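Local coordinates for nitronate monooxygenase family protein (Pseudomonas aeruginosa, PDB 4QIT) that uses FMN and molecular oxygen to oxidise alkyl nitronates, propionate 3-nitronate being the best substrate, with loss of the nitro group, at residues C161-P165 / L207-L211; I184-R190 / R281-G285; G224-G228 / A337-E341; R268-T272 / Q330-A336. The protein carries 1 engineered substitution. All coordinates share one frame; numbering follows the deposited sequence.

Contact 1 (C161-P165 / L207-L211)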
# COMPACT_ATOMS: atom_id res chain seq x y z
N CYS A 161 -8.16 10.59 11.89
CA CYS A 161 -7.50 9.69 10.96
C CYS A 161 -7.30 8.30 11.56
O CYS A 161 -6.96 8.15 12.75
CB CYS A 161 -6.15 10.28 10.58
SG CYS A 161 -5.19 9.27 9.46
N ALA A 162 -7.52 7.27 10.75
CA ALA A 162 -7.23 5.89 11.15
C ALA A 162 -6.56 5.15 10.00
O ALA A 162 -6.84 5.45 8.83
CB ALA A 162 -8.49 5.17 11.56
N THR A 163 -5.69 4.19 10.32
CA THR A 163 -4.99 3.42 9.28
C THR A 163 -5.43 1.96 9.21
O THR A 163 -5.01 1.24 8.32
CB THR A 163 -3.45 3.46 9.44
OG1 THR A 163 -3.06 2.73 10.61
CG2 THR A 163 -2.93 4.89 9.49
N THR A 164 -6.27 1.54 10.16
CA THR A 164 -6.72 0.15 10.22
C THR A 164 -8.15 0.11 10.72
O THR A 164 -8.61 1.06 11.35
CB THR A 164 -5.90 -0.70 11.22
OG1 THR A 164 -6.15 -0.22 12.55
CG2 THR A 164 -4.40 -0.64 10.91
N PRO A 165 -8.85 -1.00 10.48
CA PRO A 165 -10.19 -1.19 11.06
C PRO A 165 -10.18 -1.09 12.59
O PRO A 165 -11.15 -0.58 13.17
CB PRO A 165 -10.54 -2.61 10.62
CG PRO A 165 -9.86 -2.75 9.29
CD PRO A 165 -8.54 -2.05 9.48
N LEU A 207 -8.22 -0.42 2.45
CA LEU A 207 -8.65 0.24 3.68
C LEU A 207 -10.00 0.93 3.54
O LEU A 207 -10.87 0.79 4.41
CB LEU A 207 -7.61 1.25 4.18
CG LEU A 207 -7.94 1.90 5.52
CD1 LEU A 207 -7.98 0.88 6.67
CD2 LEU A 207 -6.94 2.99 5.84
N VAL A 208 -10.19 1.68 2.46
CA VAL A 208 -11.45 2.39 2.26
C VAL A 208 -12.62 1.42 2.14
O VAL A 208 -13.67 1.63 2.76
CB VAL A 208 -11.38 3.31 1.02
CG1 VAL A 208 -12.74 3.94 0.74
CG2 VAL A 208 -10.36 4.40 1.26
N ARG A 209 -12.43 0.35 1.38
CA ARG A 209 -13.49 -0.65 1.23
C ARG A 209 -13.82 -1.32 2.55
O ARG A 209 -14.99 -1.52 2.88
CB ARG A 209 -13.09 -1.70 0.19
CG ARG A 209 -14.23 -2.65 -0.11
CD ARG A 209 -15.17 -2.09 -1.18
NE ARG A 209 -16.43 -2.82 -1.18
CZ ARG A 209 -17.54 -2.40 -0.59
NH1 ARG A 209 -18.64 -3.15 -0.63
NH2 ARG A 209 -17.57 -1.22 0.04
N LEU A 210 -12.80 -1.67 3.33
CA LEU A 210 -13.01 -2.31 4.62
C LEU A 210 -13.79 -1.42 5.58
O LEU A 210 -14.73 -1.87 6.25
CB LEU A 210 -11.67 -2.69 5.25
CG LEU A 210 -10.90 -3.83 4.58
CD1 LEU A 210 -9.46 -3.92 5.08
CD2 LEU A 210 -11.61 -5.17 4.77
N LEU A 211 -13.41 -0.15 5.65
CA LEU A 211 -14.08 0.77 6.54
C LEU A 211 -15.50 1.12 6.06
O LEU A 211 -16.40 1.25 6.88
CB LEU A 211 -13.24 2.03 6.74
CG LEU A 211 -12.24 2.03 7.91
CD1 LEU A 211 -11.53 0.69 8.13
CD2 LEU A 211 -11.26 3.19 7.83
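The puckered pyrrolidine ring of Pro165 offers one face to Leu211, whose CD1 sits above it with the five ring atoms nearly equidistant; the closest is Pro165 CA, 3.7 Å from Leu211 CD1. The side chains cross at about a right angle, and CD1 of Leu211 does the touching. Leu207 meets the same ring from its CD end, Pro165 CD lying 4.1 Å from Leu207 CD1, and Leu210 adds a more distant methyl beside Pro165 CG. The flat group is the peptide of Thr163. Leu207 straddles its carbonyl with both branches, its CD1 3.4 Å and its CD2 3.6 Å from Thr163 O. That fork reaches across because CG of Leu207 is anti to the backbone N (chi1 -175°), which extends the side chain toward the loop. CD1 continues onto Thr164 CA, and CD2 comes within 3.9 Å of Ala162 O, the last residue of strand 157-162.

The segments meet by van der Waals contact alone, leucine methyls lying on the proline ring and on backbone carbonyls; the polar ends are satisfied elsewhere. Thr164 is the N-cap of helix 165-173, its OG1 bonded to Glu167 N, while Thr163 OG1 pairs with the Glu167 carboxylate. Leu210 also packs on Gln334 of the second subunit. Helix 204-212 seals the turn from strand 157-162 into helix 165-173 with three leucines. Strand 178-182, next to 157-162 in the sheet, precedes helix 204-212, so the packing joins successive beta-alpha units at the C-terminal ends of the strands, as expected of a TIM barrel.

Contact 2 (I184-R190 / R281-G285). Engineered in segment 184-190: Ser189 (natural residue His). With FMN (flavin mononucleotide), chain C; NIE (nitroethane), chain D.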
# COMPACT_ATOMS: atom_id res chain seq x y z
N ILE A 184 -1.61 3.41 2.83
CA ILE A 184 -0.15 3.40 2.80
C ILE A 184 0.39 4.40 1.77
O ILE A 184 1.50 4.91 1.93
CB ILE A 184 0.41 1.96 2.56
CG1 ILE A 184 1.89 1.86 3.00
CG2 ILE A 184 0.28 1.56 1.11
CD1 ILE A 184 2.15 2.23 4.43
N GLU A 185 -0.41 4.70 0.75
CA GLU A 185 -0.03 5.66 -0.29
C GLU A 185 0.24 7.06 0.23
O GLU A 185 0.96 7.84 -0.40
CB GLU A 185 -1.16 5.79 -1.32
CG GLU A 185 -1.28 4.65 -2.32
CD GLU A 185 -2.22 3.53 -1.91
OE1 GLU A 185 -2.36 3.23 -0.70
OE2 GLU A 185 -2.81 2.92 -2.82
N ALA A 186 -0.37 7.40 1.37
CA ALA A 186 -0.40 8.79 1.81
C ALA A 186 0.97 9.37 2.06
O ALA A 186 1.89 8.69 2.54
CB ALA A 186 -1.24 8.94 3.06
N GLY A 187 1.10 10.66 1.76
CA GLY A 187 2.30 11.40 2.10
C GLY A 187 2.31 11.86 3.55
O GLY A 187 1.27 11.93 4.22
N GLY A 188 3.49 12.23 4.04
CA GLY A 188 3.61 12.75 5.39
C GLY A 188 3.53 11.67 6.45
O GLY A 188 3.74 10.48 6.17
N SER A 189 3.23 12.08 7.68
CA SER A 189 3.28 11.14 8.80
C SER A 189 2.15 10.11 8.73
O SER A 189 0.98 10.44 8.49
CB SER A 189 3.23 11.88 10.14
OG SER A 189 4.36 12.72 10.29
N ARG A 190 2.51 8.85 8.97
CA ARG A 190 1.49 7.81 9.06
C ARG A 190 0.65 7.99 10.33
O ARG A 190 1.17 8.27 11.40
CB ARG A 190 2.11 6.42 9.00
CG ARG A 190 2.60 6.13 7.59
CD ARG A 190 2.84 4.68 7.26
NE ARG A 190 1.77 3.75 7.66
CZ ARG A 190 0.55 3.66 7.13
NH1 ARG A 190 0.14 4.48 6.17
NH2 ARG A 190 -0.28 2.73 7.58
N ARG A 281 8.75 9.33 13.88
CA ARG A 281 7.51 8.62 13.54
C ARG A 281 7.52 8.37 12.04
O ARG A 281 7.93 9.23 11.26
CB ARG A 281 6.27 9.44 13.91
CG ARG A 281 5.46 8.86 15.08
CD ARG A 281 4.22 9.72 15.33
NE ARG A 281 3.29 9.13 16.30
CZ ARG A 281 2.38 8.22 15.99
NH1 ARG A 281 2.28 7.75 14.76
NH2 ARG A 281 1.56 7.75 16.94
N SER A 282 7.04 7.19 11.63
CA SER A 282 7.04 6.83 10.22
C SER A 282 6.30 7.87 9.37
O SER A 282 5.16 8.26 9.68
CB SER A 282 6.36 5.47 10.04
OG SER A 282 6.51 5.00 8.71
N ALA A 283 6.95 8.30 8.29
CA ALA A 283 6.42 9.34 7.41
C ALA A 283 6.94 9.15 6.00
O ALA A 283 8.06 8.67 5.82
CB ALA A 283 6.79 10.71 7.94
N ARG A 284 6.12 9.50 5.01
CA ARG A 284 6.45 9.26 3.62
C ARG A 284 6.86 10.53 2.88
O ARG A 284 6.13 11.53 2.88
CB ARG A 284 5.26 8.63 2.89
CG ARG A 284 5.57 8.38 1.40
CD ARG A 284 4.39 7.76 0.62
NE ARG A 284 3.99 6.47 1.20
CZ ARG A 284 4.68 5.34 1.08
NH1 ARG A 284 5.83 5.31 0.40
NH2 ARG A 284 4.23 4.25 1.68
N GLY A 285 8.01 10.49 2.22
CA GLY A 285 8.40 11.61 1.39
C GLY A 285 9.43 11.23 0.35
O GLY A 285 9.69 10.05 0.12
N1 FMN C . -1.83 14.97 8.26
C2 FMN C . -2.10 15.53 9.50
O2 FMN C . -2.97 15.04 10.20
N3 FMN C . -1.43 16.65 9.94
C4 FMN C . -0.45 17.20 9.14
O4 FMN C . 0.18 18.19 9.50
C4A FMN C . -0.17 16.64 7.91
N5 FMN C . 0.81 17.21 7.14
C5A FMN C . 1.11 16.69 5.90
C6 FMN C . 2.10 17.31 5.15
C7 FMN C . 2.43 16.84 3.90
C7M FMN C . 3.50 17.58 3.14
C8 FMN C . 1.78 15.72 3.39
C8M FMN C . 2.14 15.19 2.03
C9 FMN C . 0.78 15.10 4.15
C9A FMN C . 0.43 15.58 5.41
N10 FMN C . -0.56 14.99 6.19
C10 FMN C . -0.85 15.52 7.45
C1' FMN C . -1.28 13.76 5.70
C2' FMN C . -2.58 14.08 4.99
O2' FMN C . -3.56 14.42 5.93
C3' FMN C . -3.09 12.87 4.21
O3' FMN C . -3.04 11.69 4.97
C4' FMN C . -2.19 12.68 3.01
O4' FMN C . -1.78 13.95 2.52
C5' FMN C . -2.96 11.96 1.92
O5' FMN C . -1.99 11.48 1.05
P FMN C . -1.71 12.18 -0.35
O1P FMN C . -2.93 12.95 -0.78
O2P FMN C . -1.34 11.08 -1.31
O3P FMN C . -0.58 13.12 -0.11
N3 NIE D . 3.62 15.50 8.21
C1 NIE D . 2.94 15.30 10.47
C2 NIE D . 3.52 16.23 9.42
O4 NIE D . 2.68 14.81 7.84
O5 NIE D . 4.87 15.26 7.70
O HOH W 1 3.73 7.99 12.05
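Gly188 and Arg284 face each other as a hydrogen-bonded antiparallel pair, with Gly188 N to Arg284 O at 3.0 Å and Arg284 N to Gly188 O at 2.8 Å, while Ser189 and Ala283 form the adjoining non-hydrogen-bonded pair. The ladder continues in Arg190 N, which binds Ser282 O at 2.8 Å in a nearly straight bond (167° at the hydrogen).

Arg284 dominates the side-chain contact. Its chain leaves extended, CG anti to the backbone N, then bends at chi3 (-60°), carrying the guanidinium to the carbonyls of the 184-187 turn. There NH2 donates to Ile184 O at 2.8 Å, approaching from above the carbonyl plane, and NE adds weak bonds to Ile184 O and Ala186 O. CG1 of Ile184 meets the edge of this group, while its CD1 lies 3.3 Å above one face of the Arg190 guanidinium, displaced toward the rim. The two arginines therefore share one isoleucine; Arg190 is paired in turn with Asp199. At the far end a water in the plane of the Arg281 guanidinium links Arg190 O and Ser282 O to Arg281 NH1, which also donates to Val192 O.

The outer side of the turn serves the ligands. Gly187 N donates to the FMN ribityl-phosphate oxygen O5', and Ser189 N to nitroethane O4 at 2.8 Å. Ser189 is engineered, histidine being the natural residue; its OG comes 3.0 Å from nitroethane C1.

Segment 184-190 follows barrel strand 178-182, and strand 283-285 lies between strands 188-189 and 273-275 in a small antiparallel sheet, where Leu274 packs against Ile184, Arg190, Ser282 and Arg284.

Contact 3 (G224-G228 / A337-E341); sequences GIMDG and ALARE. With FMN (flavin mononucleotide), chain C.
In the phosphate-binding loop that follows barrel strand 219-222, Met226 packs against Leu338 and Ala339 of the segment leading to helix 344-355. At the start of this loop, Gly224 N donates to FMN O2P at 2.8 Å, nearly straight (166° at the hydrogen). Its positive phi places the backbone where a side chain would press on the preceding carbonyl.

The Met226 side chain curls over the opposing backbone. Bends at chi2 (-64°) and chi3 (-70°) bring its end round to the Leu338-Ala339 peptide, where CE lies 3.5 Å from Ala339 N; the same methyl touches Ala339 CB. Nearer the backbone, Met226 CB rests 3.9 Å from Leu338 CB, the methionine running slantwise past the leucine.

Beside this apolar patch, Arg340 reaches back to the loop. Its NH2 donates to Met226 O at 3.2 Å along a lone pair and in the carbonyl plane, with the acceptor also close to the guanidinium plane. A water at the edge of that group accepts from Arg340 NE and lies 2.7 Å from Met226 O and 2.9 Å from Leu338 O. The remaining nitrogen, NH1, is salt-bridged to Glu354, which probably holds the guanidinium's rotation.

Asp227 lends only CB to Arg340 NH2, at 3.5 Å. Its carboxylate is used elsewhere: OD1 caps helix 228-236 through Gly230 N, and OD2 forms a salt bridge with Arg209 of the second subunit. Phosphate binding by backbone N-H groups after the seventh and eighth strands is standard in FMN-dependent TIM barrels; Gly224 follows the seventh, 219-222, and Gly245 and Thr246, which also bond FMN, the eighth, 241-244.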
# COMPACT_ATOMS: atom_id res chain seq x y z
N GLY A 224 -2.87 8.84 -2.06
CA GLY A 224 -2.63 8.52 -3.45
C GLY A 224 -3.61 9.08 -4.46
O GLY A 224 -3.49 8.83 -5.65
N ILE A 225 -4.57 9.86 -3.98
CA ILE A 225 -5.61 10.42 -4.85
C ILE A 225 -5.15 11.77 -5.42
O ILE A 225 -4.85 12.69 -4.66
CB ILE A 225 -6.92 10.54 -4.07
CG1 ILE A 225 -7.38 9.14 -3.65
CG2 ILE A 225 -7.99 11.24 -4.92
CD1 ILE A 225 -8.49 9.13 -2.60
N MET A 226 -5.08 11.87 -6.75
CA MET A 226 -4.44 13.01 -7.42
C MET A 226 -5.31 13.65 -8.50
O MET A 226 -4.96 14.68 -9.06
CB MET A 226 -3.12 12.55 -8.07
CG MET A 226 -2.11 11.97 -7.07
SD MET A 226 -1.54 13.19 -5.88
CE MET A 226 -0.57 14.22 -6.97
N ASP A 227 -6.43 13.01 -8.81
CA ASP A 227 -7.28 13.48 -9.90
C ASP A 227 -8.72 12.98 -9.73
O ASP A 227 -9.01 12.23 -8.79
CB ASP A 227 -6.68 13.11 -11.27
CG ASP A 227 -6.48 11.61 -11.46
OD1 ASP A 227 -7.08 10.80 -10.73
OD2 ASP A 227 -5.72 11.23 -12.38
N GLY A 228 -9.62 13.42 -10.60
CA GLY A 228 -11.01 13.03 -10.44
C GLY A 228 -11.27 11.55 -10.61
O GLY A 228 -12.20 11.02 -10.00
N ALA A 337 4.02 11.49 -8.83
CA ALA A 337 4.34 11.75 -10.24
C ALA A 337 3.17 12.37 -11.01
O ALA A 337 3.36 12.88 -12.12
CB ALA A 337 4.82 10.48 -10.93
N LEU A 338 1.99 12.35 -10.41
CA LEU A 338 0.81 12.92 -11.04
C LEU A 338 0.50 14.34 -10.54
O LEU A 338 -0.56 14.90 -10.85
CB LEU A 338 -0.40 12.02 -10.82
CG LEU A 338 -0.19 10.56 -11.21
CD1 LEU A 338 -1.40 9.73 -10.80
CD2 LEU A 338 0.10 10.44 -12.69
N ALA A 339 1.42 14.91 -9.77
CA ALA A 339 1.26 16.27 -9.26
C ALA A 339 1.15 17.29 -10.38
O ALA A 339 1.79 17.17 -11.43
CB ALA A 339 2.40 16.62 -8.31
N ARG A 340 0.30 18.29 -10.15
CA ARG A 340 0.10 19.41 -11.06
C ARG A 340 0.35 20.70 -10.28
O ARG A 340 0.21 20.73 -9.05
CB ARG A 340 -1.33 19.41 -11.60
CG ARG A 340 -1.62 18.28 -12.56
CD ARG A 340 -3.08 18.26 -12.99
NE ARG A 340 -3.94 17.50 -12.08
CZ ARG A 340 -5.20 17.18 -12.35
NH1 ARG A 340 -5.76 17.56 -13.50
NH2 ARG A 340 -5.90 16.49 -11.48
N GLU A 341 0.70 21.75 -11.01
CA GLU A 341 0.98 23.07 -10.43
C GLU A 341 -0.08 24.06 -10.89
O GLU A 341 -0.01 24.57 -12.02
CB GLU A 341 2.36 23.57 -10.85
CG GLU A 341 2.73 24.94 -10.28
CD GLU A 341 4.15 25.35 -10.61
OE1 GLU A 341 4.69 24.88 -11.64
OE2 GLU A 341 4.74 26.14 -9.85
N1 FMN C . -1.83 14.97 8.26
C2 FMN C . -2.10 15.53 9.50
O2 FMN C . -2.97 15.04 10.20
N3 FMN C . -1.43 16.65 9.94
C4 FMN C . -0.45 17.20 9.14
O4 FMN C . 0.18 18.19 9.50
C4A FMN C . -0.17 16.64 7.91
N5 FMN C . 0.81 17.21 7.14
C5A FMN C . 1.11 16.69 5.90
C6 FMN C . 2.10 17.31 5.15
C7 FMN C . 2.43 16.84 3.90
C7M FMN C . 3.50 17.58 3.14
C8 FMN C . 1.78 15.72 3.39
C8M FMN C . 2.14 15.19 2.03
C9 FMN C . 0.78 15.10 4.15
C9A FMN C . 0.43 15.58 5.41
N10 FMN C . -0.56 14.99 6.19
C10 FMN C . -0.85 15.52 7.45
C1' FMN C . -1.28 13.76 5.70
C2' FMN C . -2.58 14.08 4.99
O2' FMN C . -3.56 14.42 5.93
C3' FMN C . -3.09 12.87 4.21
O3' FMN C . -3.04 11.69 4.97
C4' FMN C . -2.19 12.68 3.01
O4' FMN C . -1.78 13.95 2.52
C5' FMN C . -2.96 11.96 1.92
O5' FMN C . -1.99 11.48 1.05
P FMN C . -1.71 12.18 -0.35
O1P FMN C . -2.93 12.95 -0.78
O2P FMN C . -1.34 11.08 -1.31
O3P FMN C . -0.58 13.12 -0.11
O HOH W 2 -2.79 16.21 -9.64

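Contact 4 (R268-T272 / Q330-A336). With FMN (flavin mononucleotide), chain C; NIE (nitroethane), chain D.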
# COMPACT_ATOMS: atom_id res chain seq x y z
N ARG A 268 12.71 13.09 -9.02
CA ARG A 268 12.62 12.48 -7.69
C ARG A 268 11.19 12.06 -7.34
O ARG A 268 10.99 11.17 -6.51
CB ARG A 268 13.19 13.40 -6.62
CG ARG A 268 14.69 13.62 -6.75
CD ARG A 268 15.19 14.66 -5.75
NE ARG A 268 14.86 14.27 -4.38
CZ ARG A 268 14.66 15.11 -3.38
NH1 ARG A 268 14.78 16.42 -3.58
NH2 ARG A 268 14.36 14.64 -2.18
N ALA A 269 10.20 12.67 -7.99
CA ALA A 269 8.80 12.34 -7.74
C ALA A 269 8.45 10.90 -8.12
O ALA A 269 7.39 10.38 -7.75
CB ALA A 269 7.86 13.33 -8.44
N ALA A 270 9.35 10.25 -8.86
CA ALA A 270 9.13 8.87 -9.26
C ALA A 270 9.20 7.89 -8.09
O ALA A 270 8.76 6.75 -8.22
CB ALA A 270 10.13 8.46 -10.34
N ARG A 271 9.76 8.30 -6.96
CA ARG A 271 9.86 7.34 -5.85
C ARG A 271 9.76 8.02 -4.48
O ARG A 271 10.47 8.99 -4.18
CB ARG A 271 11.14 6.50 -6.00
CG ARG A 271 11.37 5.39 -4.97
CD ARG A 271 10.57 4.09 -5.21
NE ARG A 271 10.59 3.55 -6.57
CZ ARG A 271 11.18 2.41 -6.95
NH1 ARG A 271 11.83 1.66 -6.07
NH2 ARG A 271 11.10 2.02 -8.22
N THR A 272 8.82 7.54 -3.68
CA THR A 272 8.73 7.95 -2.28
C THR A 272 9.14 6.80 -1.37
O THR A 272 9.19 5.64 -1.79
CB THR A 272 7.31 8.41 -1.87
OG1 THR A 272 6.41 7.29 -1.89
CG2 THR A 272 6.79 9.52 -2.80
N GLN A 330 10.46 16.78 2.53
CA GLN A 330 9.72 16.97 1.29
C GLN A 330 8.71 15.85 1.18
O GLN A 330 8.88 14.89 0.43
CB GLN A 330 10.69 17.03 0.10
CG GLN A 330 11.58 18.29 0.18
CD GLN A 330 12.79 18.25 -0.73
OE1 GLN A 330 13.22 17.20 -1.18
NE2 GLN A 330 13.36 19.43 -0.99
N TRP A 331 7.64 15.98 1.97
CA TRP A 331 6.64 14.92 2.04
C TRP A 331 5.85 14.80 0.73
O TRP A 331 5.54 15.79 0.06
CB TRP A 331 5.69 15.18 3.20
CG TRP A 331 6.36 15.44 4.53
CD1 TRP A 331 6.23 16.56 5.30
CD2 TRP A 331 7.27 14.58 5.22
NE1 TRP A 331 6.99 16.43 6.45
CE2 TRP A 331 7.63 15.24 6.42
CE3 TRP A 331 7.80 13.32 4.95
CZ2 TRP A 331 8.51 14.66 7.34
CZ3 TRP A 331 8.69 12.76 5.87
CH2 TRP A 331 9.02 13.42 7.05
N ALA A 332 5.51 13.57 0.37
CA ALA A 332 4.78 13.29 -0.86
C ALA A 332 4.21 11.88 -0.80
O ALA A 332 4.86 10.97 -0.28
CB ALA A 332 5.70 13.44 -2.07
N GLY A 333 3.00 11.72 -1.34
CA GLY A 333 2.34 10.42 -1.43
C GLY A 333 2.76 9.65 -2.67
O GLY A 333 3.50 10.16 -3.53
N GLN A 334 2.25 8.43 -2.80
CA GLN A 334 2.68 7.55 -3.88
C GLN A 334 2.11 7.95 -5.24
O GLN A 334 2.50 7.39 -6.26
CB GLN A 334 2.37 6.09 -3.54
CG GLN A 334 3.23 5.54 -2.40
CD GLN A 334 2.95 4.08 -2.11
OE1 GLN A 334 1.83 3.61 -2.30
NE2 GLN A 334 3.97 3.35 -1.66
N GLY A 335 1.22 8.94 -5.27
CA GLY A 335 0.77 9.52 -6.52
C GLY A 335 1.55 10.76 -6.94
O GLY A 335 1.10 11.49 -7.83
N ALA A 336 2.70 10.97 -6.32
CA ALA A 336 3.51 12.17 -6.54
C ALA A 336 3.78 12.51 -8.00
O ALA A 336 3.73 13.69 -8.38
CB ALA A 336 4.83 12.09 -5.78
N1 FMN C . -1.83 14.97 8.26
C2 FMN C . -2.10 15.53 9.50
O2 FMN C . -2.97 15.04 10.20
N3 FMN C . -1.43 16.65 9.94
C4 FMN C . -0.45 17.20 9.14
O4 FMN C . 0.18 18.19 9.50
C4A FMN C . -0.17 16.64 7.91
N5 FMN C . 0.81 17.21 7.14
C5A FMN C . 1.11 16.69 5.90
C6 FMN C . 2.10 17.31 5.15
C7 FMN C . 2.43 16.84 3.90
C7M FMN C . 3.50 17.58 3.14
C8 FMN C . 1.78 15.72 3.39
C8M FMN C . 2.14 15.19 2.03
C9 FMN C . 0.78 15.10 4.15
C9A FMN C . 0.43 15.58 5.41
N10 FMN C . -0.56 14.99 6.19
C10 FMN C . -0.85 15.52 7.45
C1' FMN C . -1.28 13.76 5.70
C2' FMN C . -2.58 14.08 4.99
O2' FMN C . -3.56 14.42 5.93
C3' FMN C . -3.09 12.87 4.21
O3' FMN C . -3.04 11.69 4.97
C4' FMN C . -2.19 12.68 3.01
O4' FMN C . -1.78 13.95 2.52
C5' FMN C . -2.96 11.96 1.92
O5' FMN C . -1.99 11.48 1.05
P FMN C . -1.71 12.18 -0.35
O1P FMN C . -2.93 12.95 -0.78
O2P FMN C . -1.34 11.08 -1.31
O3P FMN C . -0.58 13.12 -0.11
N3 NIE D . 3.62 15.50 8.21
C1 NIE D . 2.94 15.30 10.47
C2 NIE D . 3.52 16.23 9.42
O4 NIE D . 2.68 14.81 7.84
O5 NIE D . 4.87 15.26 7.70
O HOH W 3 15.75 19.38 -2.65
O HOH W 4 6.88 4.03 -2.51
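Arg268 and Gln330 run across one another at about a right angle, joining the loop after helix 258-265 of this TIM barrel to the loop that reaches the flavin. The arginine grips a single atom end-on: NH1 and NH2 each donate to Gln330 OE1 at 3.0 Å. The two bonds differ in direction, since NH2 arrives nearly along the C=O axis (177°) whereas NH1 comes in at 135° and tilted from the amide plane. Guanidinium and amide planes stand 40° apart. The acceptor lies a little out of the guanidinium plane. A water accepts a hydrogen bond from Gln330 NE2 at 2.9 Å and a weak one from Arg268 NH1.

At the other end, Thr272 presents its methyl to the backbone. CG2 is anti to the carbonyl carbon and points between two carbonyls, 3.4 Å from Gly333 O and 3.5 Å from Ala332 O. OG1 passes the Gln334 CG methylene and is hydrogen-bonded to Arg284 NH1. Gln334, running across the threonine, sends its amide to Ala201 O and Gly203 N of the second subunit. Between these ends, Ala269 and Ala336 pack together, Ala336 CB lying 3.7 Å from Ala269 O at the close of the type I turn 333-336.

The opposite side of segment 330-336 lines the ligand site. Gly333 passes close to the FMN phosphate, with its N bonded to Thr246 OG1. The Trp331 ring has the flavin methyl C7M at its edge and nitroethane over one face, where O5 lies over the pyrrole part of the ring, 2.7 Å from Trp331 NE1.

In the fold
Contacts 2, 3 and 4 all touch FMN, and contacts 2 and 4 also share nitroethane. Those two are the closest pair, with centres about 10 Å apart, and meet where Glu185 O and Gln334 N lie 2.8 Å apart, a probable hydrogen bond. Contact 4 is nested within the loop closed by contact 3, and they meet where Met226 CE packs on Gly335 O. Contact 1 stands farther off, the side chain of Thr163 being about 8 Å from FMN; it touches contact 2 through Thr163 CB and Arg190 NH2. All four also reach the second subunit, consistent with an FMN site close to the dimer interface.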